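Local coordinates for orotate phosphoribosyltransferase (PDB 2YZK), which probably catalyses the magnesium-dependent transfer of ribosyl phosphate from 5-phosphoribose 1-diphosphate to orotate, giving orotidine monophosphate in de novo pyrimidine synthesis, at residues M75-L78 against P83-Y86; V109-D114 against E127-N132. All blocks are in the same frame, centred on the assembly; numbering follows the deposited sequence.

Contact 1 of 2, residues M75-L78 against P83-Y86; sequences MLAL and PLGY
Ala77 on helix 70-80 and Leu84 at the start of strand 84-87 make the apolar contact, methyl against methylene. Ala77 CB lies 3.9 Å from Leu84 CB, both bonds from the backbone pointing toward the facing segment. The small alanine lets the helix come close, with Ala77 CA and Leu84 CA 5.8 Å apart. Leu84 has CG anti to its backbone N (chi1 169°), which carries the isobutyl group past Ala77 rather than straight at it: Leu84 CD1 is 4.3 Å from Ala77 CB, and the side chain continues along the helix to Ala73 and Ala74. A row of short helix side chains thus receives one branched strand residue. The segments belong to a beta-alpha-beta unit, in which strand 61-65 leads into helix 70-80 and strand 84-87 follows. This helix-on-sheet crossover is part of the phosphoribosyltransferase fold.

The same alanine methyl also rests against the backbone just ahead of the strand, where Ala77 CB is 4.1 Å from Pro83 O, a van der Waals approach; no hydrogen bond crosses between the two segments. Polar pairing lies instead along the strand: Pro83 and Gly85 bond through their backbones to strand 61-65, at Val62 and Gly64, while the backbone of Leu84 bonds to the second subunit. On the helix, Met75, present as selenomethionine, leaves the backbone away from the strand and packs on Tyr41 and Leu45 of helix 38-58 and on Leu78 of the second subunit. Leu76 meets Leu45 and Leu49 of that same helix 38-58.

Contact 2 of 2, residues V109-D114 against E127-N132; sequences VVVVDD and EVLRSN
The end of helix 120-131 lies over strand 108-113 with Val109 CA and Leu129 CA, the nearest such pair, 8.8 Å apart, a spacing bridged by side chains, with no hydrogen bond between the segments. Leu129 carries the helix side of the contact through one methyl. Its CG sits beside the backbone N (chi1 -72°) and CD1 continues outward in an extended chain (chi2 164°), reaching two valines that stand two residues apart on the same strand face. Val109 presents CG2, 4.0 Å from Leu129 CD1, the two side chains meeting at a slant. Val111 presents CG1, and its side chain runs past that of Leu129 in the opposite sense. Here the packing is tight: Val111 CG1 and Leu129 CD1 are 3.3 Å apart, closer than carbons usually come. Val111 also touches Ile122 and Ile126, so about two turns of the helix pack on this strand, and Tyr134 touches both Val109 and Leu129.

Beyond the buried leucine the helix ends in polar bonds. Ser131 N and Ser131 OG reach Glu127 O from opposite faces of its carbonyl plane, the OG bond measuring 2.9 Å. Asn132 ND2 folds back to Val128 O at 2.7 Å (154° at the hydrogen). Arg130 spans from the helix to Met156 O and Val136 O.

At its other end the strand delivers Asp113 and Asp114 to a loop leading into helix 120-131. This strand-loop-helix, with its acidic pair, is the phosphoribosyl diphosphate motif of type I phosphoribosyltransferases.

In the fold
Contacts 1 and 2 lie in series, their centres 12 Å apart, on one parallel sheet in which strand 61-65 separates strand 84-87 from strand 108-113. They meet where Leu76 CD1 packs 4.0 Å from Val112 CG2. Val109 and Val111 turn to helix 120-131 on the other side of strand 108-113. Contact 2 contains Asp113 and Asp114, predicted to bind a phosphoribosyl diphosphate shared between the dimer partners, with Arg88 coming from the other subunit. Within one chain, the side chain of Leu84 is about 12 Å from those of Asp113 and Arg88, and that of Leu129 about 12 Å from that of Arg88. Contact 1 borders the second subunit; no other chain touches contact 2.

Contact 1 of 2, residues M75-L78 against P83-Y86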
HETATM    1  N   MSE A  75      -7.129  -0.142   2.166  1.00 17.43           N
HETATM    2  CA  MSE A  75      -8.049  -0.353   3.273  1.00 12.23           C
HETATM    3  C   MSE A  75      -9.451   0.148   2.938  1.00 11.36           C
HETATM    4  O   MSE A  75     -10.433  -0.475   3.320  1.00  9.04           O
HETATM    5  CB  MSE A  75      -7.505   0.311   4.541  1.00 13.93           C
HETATM    6  CG  MSE A  75      -6.173  -0.292   4.981  1.00 17.77           C
HETATM    7 SE   MSE A  75      -5.384   0.573   6.356  1.00 28.96          SE
HETATM    8  CE  MSE A  75      -6.425  -0.032   7.684  1.00 24.97           C
ATOM      9  N   LEU A  76      -9.539   1.268   2.225  1.00  8.94           N
ATOM     10  CA  LEU A  76     -10.835   1.808   1.816  1.00  8.21           C
ATOM     11  C   LEU A  76     -11.507   0.877   0.811  1.00  8.14           C
ATOM     12  O   LEU A  76     -12.716   0.646   0.872  1.00  8.75           O
ATOM     13  CB  LEU A  76     -10.673   3.192   1.185  1.00  6.40           C
ATOM     14  CG  LEU A  76     -10.320   4.335   2.135  1.00  6.63           C
ATOM     15  CD1 LEU A  76      -9.977   5.582   1.321  1.00  9.26           C
ATOM     16  CD2 LEU A  76     -11.494   4.602   3.084  1.00  8.81           C
ATOM     17  N   ALA A  77     -10.721   0.348  -0.120  1.00  7.92           N
ATOM     18  CA  ALA A  77     -11.257  -0.561  -1.126  1.00  9.10           C
ATOM     19  C   ALA A  77     -11.828  -1.815  -0.464  1.00  9.02           C
ATOM     20  O   ALA A  77     -12.900  -2.286  -0.843  1.00  8.82           O
ATOM     21  CB  ALA A  77     -10.165  -0.932  -2.136  1.00  9.05           C
ATOM     22  N   LEU A  78     -11.123  -2.351   0.529  1.00  9.75           N
ATOM     23  CA  LEU A  78     -11.604  -3.541   1.228  1.00 10.31           C
ATOM     24  C   LEU A  78     -12.888  -3.232   2.006  1.00 10.36           C
ATOM     25  O   LEU A  78     -13.839  -4.019   1.995  1.00  9.63           O
ATOM     26  CB  LEU A  78     -10.528  -4.074   2.188  1.00 11.19           C
ATOM     27  CG  LEU A  78     -10.855  -5.370   2.950  1.00 10.83           C
ATOM     28  CD1 LEU A  78     -11.160  -6.496   1.968  1.00 10.04           C
ATOM     29  CD2 LEU A  78      -9.682  -5.748   3.843  1.00 12.16           C
ATOM     30  N   PRO A  83     -12.875  -2.517  -6.221  1.00 11.65           N
ATOM     31  CA  PRO A  83     -11.608  -2.777  -6.904  1.00 11.10           C
ATOM     32  C   PRO A  83     -10.577  -1.743  -6.451  1.00 11.91           C
ATOM     33  O   PRO A  83     -10.930  -0.610  -6.109  1.00 10.86           O
ATOM     34  CB  PRO A  83     -11.963  -2.587  -8.377  1.00 12.19           C
ATOM     35  CG  PRO A  83     -13.395  -2.965  -8.439  1.00 12.78           C
ATOM     36  CD  PRO A  83     -13.971  -2.348  -7.192  1.00 11.30           C
ATOM     37  N   LEU A  84      -9.308  -2.139  -6.436  1.00 10.06           N
ATOM     38  CA  LEU A  84      -8.238  -1.234  -6.055  1.00  9.68           C
ATOM     39  C   LEU A  84      -7.271  -1.082  -7.216  1.00  9.46           C
ATOM     40  O   LEU A  84      -7.070  -2.002  -8.008  1.00  9.87           O
ATOM     41  CB  LEU A  84      -7.468  -1.768  -4.837  1.00  8.97           C
ATOM     42  CG  LEU A  84      -6.165  -1.025  -4.517  1.00  9.30           C
ATOM     43  CD1 LEU A  84      -6.479   0.378  -3.973  1.00  9.03           C
ATOM     44  CD2 LEU A  84      -5.351  -1.827  -3.497  1.00  9.18           C
ATOM     45  N   GLY A  85      -6.688   0.102  -7.318  1.00  9.57           N
ATOM     46  CA  GLY A  85      -5.699   0.363  -8.342  1.00  9.79           C
ATOM     47  C   GLY A  85      -4.768   1.388  -7.734  1.00  8.98           C
ATOM     48  O   GLY A  85      -5.084   1.972  -6.693  1.00  7.74           O
ATOM     49  N   TYR A  86      -3.610   1.599  -8.346  1.00  9.10           N
ATOM     50  CA  TYR A  86      -2.688   2.601  -7.834  1.00  9.09           C
ATOM     51  C   TYR A  86      -1.658   2.994  -8.860  1.00  8.44           C
ATOM     52  O   TYR A  86      -1.361   2.245  -9.799  1.00  7.91           O
ATOM     53  CB  TYR A  86      -2.013   2.134  -6.532  1.00 11.40           C
ATOM     54  CG  TYR A  86      -1.125   0.911  -6.624  1.00 12.25           C
ATOM     55  CD1 TYR A  86       0.239   1.033  -6.886  1.00 13.71           C
ATOM     56  CD2 TYR A  86      -1.634  -0.362  -6.361  1.00 13.61           C
ATOM     57  CE1 TYR A  86       1.078  -0.083  -6.869  1.00 14.81           C
ATOM     58  CE2 TYR A  86      -0.806  -1.482  -6.346  1.00 15.30           C
ATOM     59  CZ  TYR A  86       0.549  -1.335  -6.596  1.00 15.84           C
ATOM     60  OH  TYR A  86       1.376  -2.433  -6.544  1.00 19.57           O
TER

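Contact 2 of 2, residues V109-D114 against E127-N132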
ATOM      1  N   VAL A 109     -13.367   6.764 -10.945  1.00 11.37           N
ATOM      2  CA  VAL A 109     -12.631   6.432  -9.732  1.00 11.68           C
ATOM      3  C   VAL A 109     -12.351   7.657  -8.871  1.00 11.68           C
ATOM      4  O   VAL A 109     -12.535   8.794  -9.303  1.00 11.12           O
ATOM      5  CB  VAL A 109     -11.272   5.781 -10.073  1.00 10.93           C
ATOM      6  CG1 VAL A 109     -11.474   4.618 -11.019  1.00  9.74           C
ATOM      7  CG2 VAL A 109     -10.335   6.819 -10.681  1.00 12.03           C
ATOM      8  N   VAL A 110     -11.910   7.405  -7.644  1.00 10.93           N
ATOM      9  CA  VAL A 110     -11.536   8.466  -6.721  1.00 10.82           C
ATOM     10  C   VAL A 110     -10.091   8.168  -6.343  1.00 10.83           C
ATOM     11  O   VAL A 110      -9.760   7.027  -6.018  1.00  9.42           O
ATOM     12  CB  VAL A 110     -12.398   8.455  -5.440  1.00 12.37           C
ATOM     13  CG1 VAL A 110     -11.831   9.431  -4.417  1.00 11.25           C
ATOM     14  CG2 VAL A 110     -13.833   8.837  -5.778  1.00 10.87           C
ATOM     15  N   VAL A 111      -9.226   9.176  -6.414  1.00  9.64           N
ATOM     16  CA  VAL A 111      -7.827   8.978  -6.053  1.00 10.83           C
ATOM     17  C   VAL A 111      -7.637   9.338  -4.588  1.00 10.78           C
ATOM     18  O   VAL A 111      -8.283  10.255  -4.076  1.00  9.36           O
ATOM     19  CB  VAL A 111      -6.877   9.835  -6.909  1.00 11.47           C
ATOM     20  CG1 VAL A 111      -6.911   9.355  -8.338  1.00 14.98           C
ATOM     21  CG2 VAL A 111      -7.273  11.291  -6.837  1.00 15.66           C
ATOM     22  N   VAL A 112      -6.748   8.606  -3.923  1.00  9.16           N
ATOM     23  CA  VAL A 112      -6.489   8.809  -2.503  1.00  9.60           C
ATOM     24  C   VAL A 112      -5.005   8.961  -2.181  1.00  8.98           C
ATOM     25  O   VAL A 112      -4.165   8.195  -2.667  1.00  8.45           O
ATOM     26  CB  VAL A 112      -7.037   7.610  -1.685  1.00  9.62           C
ATOM     27  CG1 VAL A 112      -6.724   7.788  -0.203  1.00 11.68           C
ATOM     28  CG2 VAL A 112      -8.533   7.471  -1.907  1.00 11.19           C
ATOM     29  N   ASP A 113      -4.684   9.955  -1.359  1.00  9.06           N
ATOM     30  CA  ASP A 113      -3.303  10.171  -0.934  1.00 10.51           C
ATOM     31  C   ASP A 113      -3.368  10.566   0.533  1.00 10.25           C
ATOM     32  O   ASP A 113      -4.402  11.045   0.997  1.00 10.39           O
ATOM     33  CB  ASP A 113      -2.636  11.282  -1.752  1.00 11.13           C
ATOM     34  CG  ASP A 113      -1.119  11.145  -1.790  1.00 12.59           C
ATOM     35  OD1 ASP A 113      -0.577  10.268  -1.084  1.00 12.40           O
ATOM     36  OD2 ASP A 113      -0.467  11.912  -2.530  1.00 14.91           O
ATOM     37  N   ASP A 114      -2.283  10.365   1.278  1.00  9.65           N
ATOM     38  CA  ASP A 114      -2.342  10.721   2.682  1.00 10.49           C
ATOM     39  C   ASP A 114      -2.280  12.223   2.924  1.00 10.77           C
ATOM     40  O   ASP A 114      -3.125  12.764   3.634  1.00  8.88           O
ATOM     41  CB  ASP A 114      -1.271   9.962   3.495  1.00 11.98           C
ATOM     42  CG  ASP A 114       0.157  10.238   3.039  1.00 13.58           C
ATOM     43  OD1 ASP A 114       0.380  10.806   1.948  1.00 11.53           O
ATOM     44  OD2 ASP A 114       1.074   9.850   3.798  1.00 12.59           O
ATOM     45  N   GLU A 127      -3.407  12.266 -14.522  1.00 13.95           N
ATOM     46  CA  GLU A 127      -3.069  12.198 -15.939  1.00 16.40           C
ATOM     47  C   GLU A 127      -2.939  10.751 -16.415  1.00 15.51           C
ATOM     48  O   GLU A 127      -3.405  10.404 -17.501  1.00 14.67           O
ATOM     49  CB  GLU A 127      -1.786  12.987 -16.222  1.00 19.87           C
ATOM     50  CG  GLU A 127      -1.951  14.486 -15.990  1.00 25.97           C
ATOM     51  CD  GLU A 127      -0.726  15.294 -16.378  1.00 30.68           C
ATOM     52  OE1 GLU A 127       0.380  14.978 -15.884  1.00 33.17           O
ATOM     53  OE2 GLU A 127      -0.867  16.252 -17.173  1.00 33.82           O
ATOM     54  N   VAL A 128      -2.320   9.903 -15.598  1.00 13.99           N
ATOM     55  CA  VAL A 128      -2.165   8.495 -15.950  1.00 12.15           C
ATOM     56  C   VAL A 128      -3.539   7.829 -16.037  1.00 11.47           C
ATOM     57  O   VAL A 128      -3.824   7.085 -16.972  1.00 12.23           O
ATOM     58  CB  VAL A 128      -1.297   7.761 -14.904  1.00 12.71           C
ATOM     59  CG1 VAL A 128      -1.257   6.270 -15.199  1.00 13.55           C
ATOM     60  CG2 VAL A 128       0.111   8.330 -14.925  1.00 12.99           C
ATOM     61  N   LEU A 129      -4.399   8.105 -15.064  1.00 10.98           N
ATOM     62  CA  LEU A 129      -5.737   7.528 -15.073  1.00  9.91           C
ATOM     63  C   LEU A 129      -6.547   7.948 -16.301  1.00 10.28           C
ATOM     64  O   LEU A 129      -7.143   7.105 -16.973  1.00 10.66           O
ATOM     65  CB  LEU A 129      -6.484   7.940 -13.805  1.00 10.36           C
ATOM     66  CG  LEU A 129      -6.002   7.258 -12.529  1.00 10.28           C
ATOM     67  CD1 LEU A 129      -6.526   8.008 -11.318  1.00 11.84           C
ATOM     68  CD2 LEU A 129      -6.482   5.816 -12.524  1.00 10.28           C
ATOM     69  N   ARG A 130      -6.560   9.248 -16.593  1.00 11.07           N
ATOM     70  CA  ARG A 130      -7.329   9.759 -17.726  1.00 12.68           C
ATOM     71  C   ARG A 130      -6.835   9.242 -19.070  1.00 12.88           C
ATOM     72  O   ARG A 130      -7.625   9.057 -20.003  1.00 14.19           O
ATOM     73  CB  ARG A 130      -7.330  11.290 -17.717  1.00 12.74           C
ATOM     74  CG  ARG A 130      -8.189  11.858 -16.602  1.00 14.14           C
ATOM     75  CD  ARG A 130      -8.274  13.364 -16.638  1.00 12.67           C
ATOM     76  NE  ARG A 130      -9.194  13.857 -15.619  1.00 12.06           N
ATOM     77  CZ  ARG A 130      -9.250  15.115 -15.200  1.00 12.47           C
ATOM     78  NH1 ARG A 130      -8.434  16.029 -15.710  1.00 12.98           N
ATOM     79  NH2 ARG A 130     -10.120  15.456 -14.259  1.00 11.44           N
ATOM     80  N   SER A 131      -5.531   9.003 -19.164  1.00 12.61           N
ATOM     81  CA  SER A 131      -4.934   8.501 -20.394  1.00 15.34           C
ATOM     82  C   SER A 131      -5.170   7.005 -20.568  1.00 16.51           C
ATOM     83  O   SER A 131      -5.002   6.467 -21.665  1.00 18.06           O
ATOM     84  CB  SER A 131      -3.427   8.780 -20.405  1.00 15.91           C
ATOM     85  OG  SER A 131      -3.170  10.172 -20.423  1.00 21.30           O
ATOM     86  N   ASN A 132      -5.562   6.334 -19.491  1.00 16.54           N
ATOM     87  CA  ASN A 132      -5.799   4.901 -19.559  1.00 17.47           C
ATOM     88  C   ASN A 132      -7.268   4.495 -19.512  1.00 17.30           C
ATOM     89  O   ASN A 132      -7.594   3.364 -19.153  1.00 17.18           O
ATOM     90  CB  ASN A 132      -5.006   4.188 -18.457  1.00 19.48           C
ATOM     91  CG  ASN A 132      -3.526   4.076 -18.789  1.00 21.00           C
ATOM     92  OD1 ASN A 132      -3.126   3.262 -19.620  1.00 24.64           O
ATOM     93  ND2 ASN A 132      -2.708   4.905 -18.152  1.00 21.10           N
TER